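Local coordinates for DNA repair protein rhp9/CRB2 (PDB 2FHD) that probably recognises methylated histone H4 through its tandem tudor domains, as part of the DNA damage response of fission yeast, at residues S4-K9 / T27-V32; V12-K17 / Y42-D47; P20-P25 / T121-P126. All blocks are in the same frame, centred on the assembly; numbering follows the deposited sequence. Where two conformers were deposited one is given.

Contact 1 of 3, residues S4-K9 / T27-V32; sequences SRRSFK and TLVAPV. With PO4 (phosphate ion), chain F; PO4 (phosphate ion), chain B.
Arg6, on the arm that leads into strand 11-15, clasps the backbone of Val29 at a classic beta bulge in strand 23-32, where Val29 and Ala30 both face Lys43. The guanidinium comes side-on and puts two nitrogens on one carbonyl oxygen. Arg6 NE reaches Val29 O at 3.0 Å, in the carbonyl plane and on a lone pair. Arg6 NH2 lies 3.0 Å from the same Val29 O but tilted from that plane, and neither bond is straight. The chain of Arg6 bends where chi2 (-69°) places CD. The third nitrogen folds home: Arg6 NH1 donates to Arg5 O at 2.9 Å, from above the carbonyl plane, which fixes the rotation of the group.

The strand belongs to the SH3-like barrel of the first tudor domain, and the aliphatic root of Arg6 lies against it: Arg6 CB sits 3.7 Å from Thr27 CG2, with CG equally near that methyl. Thr27 OG1 is turned to Arg11 instead. Farther out, Arg6 NH2 packs 3.7 Å from Val29 CG1. A phosphate, probably from the crystallisation liquor, takes the outer edge, its O1 lying 3.1 Å from Arg6 NH2 in the guanidinium plane. Lys146 NZ is close to NH2 too, a like-charge pair that phosphate would be expected to ease; Lys146 of this chain and Lys146 and Arg6 of the second subunit also hydrogen-bond phosphate here. Ser4 OG makes a weak bond of 3.2 Å to O4 of the other phosphate. Past Arg6, Ser7 OG accepts from Lys9 N in an ST turn.

Contact 2 of 3, residues V12-K17 / Y42-D47; sequences VLAFFK and YKVQFD. With PO4 (phosphate ion), chain E.
Val12, Ala14 and Phe16 meet Val44 and Phe46 inside the SH3-like barrel of the first tudor domain, where strands 12-15 and 42-46 pack across its core at 101°, their axes 8.4 Å apart. No hydrogen bond joins them; the contact is made mostly by side chains, with backbone oxygens at the rim of Phe46. Val44 spreads its two methyls over two partners: CG1 meets Ala14 CB at 3.6 Å, and CG2 touches Val12 CG2, also at 3.6 Å. Val12 can offer that methyl because its CG2 sits between the backbone N and the carbonyl carbon. Ile59 of strand 59-61 touches both valines.

Further along, Phe46 CZ packs 4.0 Å from Ala14 CB, while Ala14 O lies at the rim of the ring, in its plane, 3.7 Å from Phe46 CE1. The two phenylalanines form a T-shaped pair, their planes at 87°. Phe16, with CG anti to the backbone N (chi1 179°), turns its edge to the face of Phe46. Tyr24 flanks Phe16 and Ser52 flanks Phe46. The closest ring atom of Phe16 is CD1, above the face of Phe46 but offset toward the rim, 3.9 Å from Phe46 CE2.

Contact 3 of 3, residues P20-P25 / T121-P126; sequences PSFYYP and TIYVAP
The Tyr123 ring lies beside both Phe22 and Tyr24 of the neighbouring segment, which meet it on adjoining sides. Against Phe22 it presents an edge: Tyr123 CE1 stands over the centre of the Phe22 ring, 3.8 Å from Phe22 CE1, and the planes are at 87°, a T-shaped stack. Against Tyr24 it is turned nearly parallel, but the rings have slid so far apart that they barely overlap, and the touch falls instead on Tyr24 CE1 and Tyr123 CB at 3.6 Å. Tyr123 CG sits between the backbone N and the carbonyl carbon (chi1 66°); the side chain as a whole runs beside those of Phe22 and Tyr24 and points the same way. Its hydroxyl bonds to Gly76 O.

This aromatic cluster covers one side of a seam between the two tudor domains. Tyr23, at the start of strand 23-32 of the first, pairs with Val124, just past strand 122-123 of the second, in a single antiparallel hydrogen-bonded bridge: Tyr23 N to Val124 O at 2.8 Å and Val124 N to Tyr23 O at 2.9 Å. Two prolines fit against carbonyl oxygens at the ends: Pro25 CD rests 3.1 Å from Ile122 O, and Pro126 CD sits 3.6 Å from Ser21 O. Tyr23 sends its ring past Pro126, where Tyr23 CE1 meets Pro126 CB at 4.2 Å, and Ile129 of helix 126-129 packs against both Tyr23 and Val124.

How the contacts relate
Strand 23-32 ties the three contacts together. Contact 3 uses its start and contact 1 its later part, so their centres lie about 18 Å apart on opposite sides of the chain's centre; contact 2 is about 10 Å from each. Contact 2 brings together the two strands that flank 23-32 in the five-stranded sheet of the first tudor domain: Ala14 N bonds to Tyr24 O of contact 3, and Lys43 N to Ala30 O of contact 1. Along the chain the segments alternate, 4-9, 12-17, 20-25, 27-32, 42-47, until 121-126 arrives from the second tudor domain. The same strand therefore takes the N-terminal arm along its middle and the second domain at its start.

Contact 1 of 3, residues S4-K9 / T27-V32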
loop_
_atom_site.group_PDB
_atom_site.type_symbol
_atom_site.label_atom_id
_atom_site.label_comp_id
_atom_site.label_asym_id
_atom_site.label_seq_id
_atom_site.Cartn_x
_atom_site.Cartn_y
_atom_site.Cartn_z
ATOM N N SER A 4 5.594 7.757 4.333
ATOM C CA SER A 4 6.589 6.910 4.847
ATOM C C SER A 4 7.942 7.618 4.895
ATOM O O SER A 4 8.164 8.638 4.185
ATOM C CB SER A 4 6.652 5.762 3.832
ATOM O OG SER A 4 7.962 5.486 3.417
ATOM N N ARG A 5 8.839 7.216 5.780
ATOM C CA ARG A 5 9.129 7.776 7.046
ATOM C C ARG A 5 10.645 7.616 6.673
ATOM O O ARG A 5 11.201 6.510 6.656
ATOM C CB ARG A 5 8.694 6.908 8.219
ATOM C CG ARG A 5 9.538 7.043 9.533
ATOM C CD ARG A 5 8.867 7.838 10.675
ATOM N NE ARG A 5 7.472 7.446 10.934
ATOM C CZ ARG A 5 6.502 8.280 11.336
ATOM N NH1 ARG A 5 5.267 7.810 11.510
ATOM N NH2 ARG A 5 6.751 9.583 11.551
ATOM N N ARG A 6 11.251 8.710 6.233
ATOM C CA ARG A 6 12.605 8.714 5.728
ATOM C C ARG A 6 13.210 10.046 6.199
ATOM O O ARG A 6 12.471 10.946 6.593
ATOM C CB ARG A 6 12.580 8.673 4.194
ATOM C CG ARG A 6 12.100 7.400 3.549
ATOM C CD ARG A 6 13.155 6.238 3.805
ATOM N NE ARG A 6 12.810 4.949 3.207
ATOM C CZ ARG A 6 11.848 4.106 3.633
ATOM N NH1 ARG A 6 11.036 4.428 4.650
ATOM N NH2 ARG A 6 11.636 2.932 2.988
ATOM N N SER A 7 14.533 10.194 6.166
ATOM C CA SER A 7 15.177 11.483 6.465
ATOM C C SER A 7 14.786 12.521 5.391
ATOM O O SER A 7 14.482 12.141 4.250
ATOM C CB SER A 7 16.704 11.286 6.423
ATOM O OG SER A 7 17.397 12.550 6.416
ATOM N N PHE A 8 14.870 13.807 5.723
ATOM C CA PHE A 8 14.596 14.917 4.791
ATOM C C PHE A 8 15.549 14.888 3.589
ATOM O O PHE A 8 15.183 15.296 2.506
ATOM C CB PHE A 8 14.644 16.306 5.496
ATOM C CG PHE A 8 16.048 16.730 5.986
ATOM C CD1 PHE A 8 16.451 16.494 7.290
ATOM C CD2 PHE A 8 16.936 17.372 5.137
ATOM C CE1 PHE A 8 17.691 16.920 7.725
ATOM C CE2 PHE A 8 18.182 17.816 5.567
ATOM C CZ PHE A 8 18.566 17.593 6.851
ATOM N N LYS A 9 16.755 14.396 3.820
ATOM C CA LYS A 9 17.784 14.174 2.792
ATOM C C LYS A 9 17.328 13.237 1.627
ATOM O O LYS A 9 17.872 13.318 0.553
ATOM C CB LYS A 9 19.024 13.630 3.505
ATOM C CG LYS A 9 19.699 14.732 4.299
ATOM C CD LYS A 9 20.584 14.249 5.453
ATOM C CE LYS A 9 21.642 15.345 5.854
ATOM N NZ LYS A 9 22.691 14.909 6.896
ATOM N N THR A 27 9.408 11.825 -1.731
ATOM C CA THR A 27 10.418 11.163 -0.925
ATOM C C THR A 27 10.960 9.916 -1.653
ATOM O O THR A 27 10.197 9.074 -2.157
ATOM C CB THR A 27 9.727 10.782 0.365
ATOM O OG1 THR A 27 9.291 12.003 0.989
ATOM C CG2 THR A 27 10.667 10.042 1.364
ATOM N N LEU A 28 12.281 9.836 -1.786
ATOM C CA LEU A 28 12.954 8.606 -2.219
ATOM C C LEU A 28 12.783 7.502 -1.124
ATOM O O LEU A 28 13.267 7.646 0.012
ATOM C CB LEU A 28 14.447 8.865 -2.506
ATOM C CG LEU A 28 15.330 7.694 -3.006
ATOM C CD1 LEU A 28 14.602 6.911 -4.078
ATOM C CD2 LEU A 28 16.764 8.095 -3.453
ATOM N N VAL A 29 12.086 6.440 -1.498
ATOM C CA VAL A 29 11.644 5.426 -0.588
ATOM C C VAL A 29 12.654 4.238 -0.571
ATOM O O VAL A 29 13.047 3.744 0.505
ATOM C CB VAL A 29 10.161 4.965 -0.960
ATOM C CG1 VAL A 29 9.787 3.750 -0.159
ATOM C CG2 VAL A 29 9.148 5.999 -0.662
ATOM N N ALA A 30 13.142 3.832 -1.748
ATOM C CA ALA A 30 13.973 2.664 -1.885
ATOM C C ALA A 30 14.486 2.560 -3.326
ATOM O O ALA A 30 13.744 2.895 -4.266
ATOM C CB ALA A 30 13.147 1.423 -1.562
ATOM N N PRO A 31 15.706 1.969 -3.511
ATOM C CA PRO A 31 16.171 1.540 -4.825
ATOM C C PRO A 31 15.339 0.320 -5.258
ATOM O O PRO A 31 14.829 -0.465 -4.425
ATOM C CB PRO A 31 17.637 1.168 -4.566
ATOM C CG PRO A 31 17.625 0.626 -3.063
ATOM C CD PRO A 31 16.645 1.587 -2.400
ATOM N N VAL A 32 15.168 0.167 -6.556
ATOM C CA VAL A 32 14.430 -0.939 -7.122
ATOM C C VAL A 32 15.364 -1.661 -8.140
ATOM O O VAL A 32 16.029 -1.016 -9.021
ATOM C CB VAL A 32 13.158 -0.421 -7.880
ATOM C CG1 VAL A 32 12.298 -1.560 -8.488
ATOM C CG2 VAL A 32 12.273 0.394 -6.935
HETATM P P PO4 F . 7.487 3.217 7.363
HETATM O O1 PO4 F . 6.610 1.980 7.614
HETATM O O2 PO4 F . 6.800 4.452 7.955
HETATM O O3 PO4 F . 8.879 3.080 7.972
HETATM O O4 PO4 F . 7.716 3.343 5.847
HETATM P P PO4 B . 9.475 0.579 5.523
HETATM O O1 PO4 B . 9.169 1.551 4.373
HETATM O O2 PO4 B . 10.210 -0.646 4.968
HETATM O O3 PO4 B . 10.325 1.217 6.618
HETATM O O4 PO4 B . 8.147 0.207 6.205
#

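Contact 2 of 3, residues V12-K17 / Y42-D47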
loop_
_atom_site.group_PDB
_atom_site.type_symbol
_atom_site.label_atom_id
_atom_site.label_comp_id
_atom_site.label_asym_id
_atom_site.label_seq_id
_atom_site.Cartn_x
_atom_site.Cartn_y
_atom_site.Cartn_z
ATOM N N VAL A 12 13.183 14.474 -3.008
ATOM C CA VAL A 12 13.530 14.564 -4.425
ATOM C C VAL A 12 12.451 15.359 -5.153
ATOM O O VAL A 12 11.382 15.636 -4.571
ATOM C CB VAL A 12 13.756 13.119 -5.109
ATOM C CG1 VAL A 12 15.036 12.463 -4.481
ATOM C CG2 VAL A 12 12.518 12.128 -4.913
ATOM N N LEU A 13 12.761 15.715 -6.392
ATOM C CA LEU A 13 11.822 16.117 -7.388
ATOM C C LEU A 13 11.791 14.922 -8.370
ATOM O O LEU A 13 12.824 14.518 -8.926
ATOM C CB LEU A 13 12.296 17.418 -8.064
ATOM C CG LEU A 13 12.162 18.690 -7.189
ATOM C CD1 LEU A 13 13.058 19.861 -7.683
ATOM C CD2 LEU A 13 10.678 19.207 -7.068
ATOM N N ALA A 14 10.628 14.316 -8.539
ATOM C CA ALA A 14 10.551 13.097 -9.250
ATOM C C ALA A 14 9.574 13.370 -10.395
ATOM O O ALA A 14 8.604 14.125 -10.239
ATOM C CB ALA A 14 10.071 11.983 -8.302
ATOM N N PHE A 15 9.825 12.758 -11.554
ATOM C CA PHE A 15 8.942 12.926 -12.710
ATOM C C PHE A 15 7.644 12.183 -12.485
ATOM O O PHE A 15 7.678 10.972 -12.268
ATOM C CB PHE A 15 9.608 12.340 -13.936
ATOM C CG PHE A 15 8.759 12.374 -15.189
ATOM C CD1 PHE A 15 8.507 13.570 -15.851
ATOM C CD2 PHE A 15 8.229 11.183 -15.730
ATOM C CE1 PHE A 15 7.732 13.601 -17.055
ATOM C CE2 PHE A 15 7.426 11.207 -16.935
ATOM C CZ PHE A 15 7.227 12.403 -17.619
ATOM N N PHE A 16 6.525 12.888 -12.560
ATOM C CA PHE A 16 5.234 12.275 -12.438
ATOM C C PHE A 16 4.766 11.805 -13.808
ATOM O O PHE A 16 4.549 12.609 -14.727
ATOM C CB PHE A 16 4.237 13.224 -11.766
ATOM C CG PHE A 16 2.856 12.645 -11.639
ATOM C CD1 PHE A 16 2.582 11.663 -10.688
ATOM C CD2 PHE A 16 1.826 13.061 -12.498
ATOM C CE1 PHE A 16 1.274 11.095 -10.571
ATOM C CE2 PHE A 16 0.527 12.519 -12.385
ATOM C CZ PHE A 16 0.262 11.518 -11.407
ATOM N N LYS A 17 4.626 10.477 -13.902
ATOM C CA LYS A 17 4.494 9.710 -15.153
ATOM C C LYS A 17 3.070 9.691 -15.715
ATOM O O LYS A 17 2.878 9.397 -16.921
ATOM C CB LYS A 17 5.033 8.283 -14.962
ATOM C CG LYS A 17 6.571 8.153 -15.218
ATOM C CD LYS A 17 7.271 6.986 -14.571
ATOM C CE LYS A 17 6.379 5.818 -14.453
ATOM N NZ LYS A 17 7.210 4.673 -14.005
ATOM N N TYR A 42 14.057 3.639 -8.911
ATOM C CA TYR A 42 13.721 4.298 -7.614
ATOM C C TYR A 42 12.269 4.313 -7.258
ATOM O O TYR A 42 11.429 4.740 -8.047
ATOM C CB TYR A 42 14.269 5.738 -7.536
ATOM C CG TYR A 42 15.733 5.706 -7.691
ATOM C CD1 TYR A 42 16.556 5.282 -6.625
ATOM C CD2 TYR A 42 16.309 5.963 -8.931
ATOM C CE1 TYR A 42 17.957 5.172 -6.791
ATOM C CE2 TYR A 42 17.720 5.859 -9.120
ATOM C CZ TYR A 42 18.526 5.481 -8.048
ATOM O OH TYR A 42 19.897 5.336 -8.247
ATOM N N LYS A 43 11.960 3.787 -6.082
ATOM C CA LYS A 43 10.635 3.942 -5.655
ATOM C C LYS A 43 10.590 5.305 -4.935
ATOM O O LYS A 43 11.402 5.599 -4.055
ATOM C CB LYS A 43 10.107 2.782 -4.768
ATOM C CG LYS A 43 8.632 3.043 -4.368
ATOM C CD LYS A 43 7.874 1.788 -4.233
ATOM C CE LYS A 43 7.280 1.676 -2.823
ATOM N NZ LYS A 43 6.353 0.467 -2.740
ATOM N N VAL A 44 9.577 6.073 -5.302
ATOM C CA VAL A 44 9.415 7.428 -4.844
ATOM C C VAL A 44 7.947 7.560 -4.397
ATOM O O VAL A 44 7.064 6.895 -4.915
ATOM C CB VAL A 44 9.841 8.279 -6.070
ATOM C CG1 VAL A 44 8.747 8.962 -6.768
ATOM C CG2 VAL A 44 11.274 8.875 -6.004
ATOM N N GLN A 45 7.718 8.394 -3.378
ATOM C CA GLN A 45 6.359 8.740 -2.888
ATOM C C GLN A 45 6.016 10.263 -3.035
ATOM O O GLN A 45 6.684 11.107 -2.527
ATOM C CB GLN A 45 6.236 8.318 -1.431
ATOM C CG GLN A 45 4.822 8.233 -0.975
ATOM C CD GLN A 45 4.704 7.685 0.459
ATOM O OE1 GLN A 45 5.554 7.912 1.334
ATOM N NE2 GLN A 45 3.641 6.971 0.688
ATOM N N PHE A 46 4.937 10.590 -3.733
ATOM C CA PHE A 46 4.491 11.969 -3.850
ATOM C C PHE A 46 3.786 12.396 -2.545
ATOM O O PHE A 46 3.552 11.569 -1.641
ATOM C CB PHE A 46 3.637 12.060 -5.113
ATOM C CG PHE A 46 4.459 11.884 -6.350
ATOM C CD1 PHE A 46 5.339 12.919 -6.767
ATOM C CD2 PHE A 46 4.481 10.649 -7.033
ATOM C CE1 PHE A 46 6.134 12.761 -7.913
ATOM C CE2 PHE A 46 5.304 10.466 -8.205
ATOM C CZ PHE A 46 6.113 11.530 -8.642
ATOM N N ASP A 47 3.508 13.668 -2.436
ATOM C CA ASP A 47 3.059 14.267 -1.164
ATOM C C ASP A 47 1.571 13.892 -0.902
ATOM O O ASP A 47 1.119 13.968 0.236
ATOM C CB ASP A 47 3.336 15.806 -1.126
ATOM C CG ASP A 47 4.863 16.129 -0.998
ATOM O OD1 ASP A 47 5.656 15.187 -0.687
ATOM O OD2 ASP A 47 5.297 17.314 -1.194
HETATM P P PO4 E . 3.461 -1.093 -1.995
HETATM O O1 PO4 E . 4.733 -1.880 -2.254
HETATM O O2 PO4 E . 2.944 -1.351 -0.593
HETATM O O3 PO4 E . 3.703 0.400 -2.134
HETATM O O4 PO4 E . 2.445 -1.560 -3.015
#

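Contact 3 of 3, residues P20-P25 / T121-P126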
loop_
_atom_site.group_PDB
_atom_site.type_symbol
_atom_site.label_atom_id
_atom_site.label_comp_id
_atom_site.label_asym_id
_atom_site.label_seq_id
_atom_site.Cartn_x
_atom_site.Cartn_y
_atom_site.Cartn_z
ATOM N N PRO A 20 -0.968 15.295 -16.035
ATOM C CA PRO A 20 -0.128 16.474 -16.446
ATOM C C PRO A 20 1.375 16.066 -16.134
ATOM O O PRO A 20 1.648 15.645 -15.004
ATOM C CB PRO A 20 -0.652 17.598 -15.511
ATOM C CG PRO A 20 -0.942 16.809 -14.119
ATOM C CD PRO A 20 -1.303 15.307 -14.581
ATOM N N SER A 21 2.299 16.161 -17.102
ATOM C CA SER A 21 3.689 15.720 -16.823
ATOM C C SER A 21 4.587 16.824 -16.278
ATOM O O SER A 21 4.990 17.717 -17.015
ATOM C CB SER A 21 4.371 14.944 -17.987
ATOM O OG SER A 21 3.864 15.261 -19.276
ATOM N N PHE A 22 4.872 16.754 -14.975
ATOM C CA PHE A 22 5.764 17.689 -14.320
ATOM C C PHE A 22 6.605 16.901 -13.337
ATOM O O PHE A 22 6.252 15.776 -13.021
ATOM C CB PHE A 22 4.953 18.791 -13.600
ATOM C CG PHE A 22 4.322 19.790 -14.523
ATOM C CD1 PHE A 22 5.050 20.891 -14.988
ATOM C CD2 PHE A 22 2.959 19.677 -14.899
ATOM C CE1 PHE A 22 4.442 21.839 -15.820
ATOM C CE2 PHE A 22 2.371 20.619 -15.782
ATOM C CZ PHE A 22 3.101 21.673 -16.232
ATOM N N TYR A 23 7.727 17.455 -12.884
ATOM C CA TYR A 23 8.431 17.011 -11.663
ATOM C C TYR A 23 7.795 17.568 -10.398
ATOM O O TYR A 23 7.548 18.800 -10.281
ATOM C CB TYR A 23 9.903 17.439 -11.652
ATOM C CG TYR A 23 10.779 16.557 -12.539
ATOM C CD1 TYR A 23 10.634 16.593 -13.940
ATOM C CD2 TYR A 23 11.714 15.687 -12.001
ATOM C CE1 TYR A 23 11.377 15.801 -14.782
ATOM C CE2 TYR A 23 12.484 14.852 -12.851
ATOM C CZ TYR A 23 12.309 14.944 -14.236
ATOM O OH TYR A 23 13.049 14.205 -15.113
ATOM N N TYR A 24 7.539 16.698 -9.440
ATOM C CA TYR A 24 6.972 17.165 -8.185
ATOM C C TYR A 24 7.842 16.758 -7.010
ATOM O O TYR A 24 8.619 15.791 -7.131
ATOM C CB TYR A 24 5.569 16.589 -7.966
ATOM C CG TYR A 24 4.507 17.104 -8.892
ATOM C CD1 TYR A 24 3.819 18.270 -8.641
ATOM C CD2 TYR A 24 4.161 16.393 -10.026
ATOM C CE1 TYR A 24 2.821 18.739 -9.552
ATOM C CE2 TYR A 24 3.194 16.806 -10.887
ATOM C CZ TYR A 24 2.521 17.980 -10.669
ATOM O OH TYR A 24 1.506 18.336 -11.594
ATOM N N PRO A 25 7.655 17.417 -5.845
ATOM C CA PRO A 25 8.312 16.977 -4.569
ATOM C C PRO A 25 7.909 15.524 -4.176
ATOM O O PRO A 25 6.742 15.156 -4.241
ATOM C CB PRO A 25 7.805 18.019 -3.538
ATOM C CG PRO A 25 7.473 19.267 -4.365
ATOM C CD PRO A 25 6.829 18.635 -5.630
ATOM N N THR A 121 5.035 23.589 -2.507
ATOM C CA THR A 121 4.152 24.122 -3.582
ATOM C C THR A 121 4.910 24.116 -4.973
ATOM O O THR A 121 4.337 24.244 -6.045
ATOM C CB THR A 121 3.812 25.555 -3.024
ATOM O OG1 THR A 121 2.435 25.742 -2.653
ATOM C CG2 THR A 121 4.483 26.630 -3.649
ATOM N N ILE A 122 6.215 23.930 -4.946
ATOM C CA ILE A 122 6.999 23.850 -6.169
ATOM C C ILE A 122 6.643 22.708 -7.083
ATOM O O ILE A 122 6.391 21.573 -6.653
ATOM C CB ILE A 122 8.521 23.794 -5.819
ATOM C CG1 ILE A 122 8.915 25.083 -5.088
ATOM C CG2 ILE A 122 9.453 23.515 -7.045
ATOM C CD1 ILE A 122 8.792 26.401 -5.892
ATOM N N TYR A 123 6.670 22.987 -8.382
ATOM C CA TYR A 123 6.670 21.910 -9.373
ATOM C C TYR A 123 7.428 22.420 -10.559
ATOM O O TYR A 123 7.646 23.631 -10.673
ATOM C CB TYR A 123 5.273 21.435 -9.731
ATOM C CG TYR A 123 4.382 22.453 -10.455
ATOM C CD1 TYR A 123 4.152 22.361 -11.822
ATOM C CD2 TYR A 123 3.767 23.509 -9.750
ATOM C CE1 TYR A 123 3.318 23.287 -12.499
ATOM C CE2 TYR A 123 2.938 24.442 -10.410
ATOM C CZ TYR A 123 2.709 24.307 -11.782
ATOM O OH TYR A 123 1.872 25.225 -12.416
ATOM N N VAL A 124 7.922 21.505 -11.397
ATOM C CA VAL A 124 8.930 21.874 -12.381
ATOM C C VAL A 124 8.680 21.236 -13.728
ATOM O O VAL A 124 8.398 20.031 -13.818
ATOM C CB VAL A 124 10.395 21.596 -11.892
ATOM C CG1 VAL A 124 11.387 22.415 -12.752
ATOM C CG2 VAL A 124 10.570 22.013 -10.457
ATOM N N ALA A 125 8.755 22.053 -14.777
ATOM C CA ALA A 125 8.627 21.538 -16.086
ATOM C C ALA A 125 9.861 20.704 -16.414
ATOM O O ALA A 125 10.998 21.123 -16.160
ATOM C CB ALA A 125 8.461 22.645 -17.066
ATOM N N PRO A 126 9.640 19.533 -17.014
ATOM C CA PRO A 126 10.803 18.799 -17.515
ATOM C C PRO A 126 11.810 19.650 -18.354
ATOM O O PRO A 126 13.023 19.404 -18.237
ATOM C CB PRO A 126 10.149 17.663 -18.375
ATOM C CG PRO A 126 8.799 17.463 -17.739
ATOM C CD PRO A 126 8.353 18.845 -17.325
#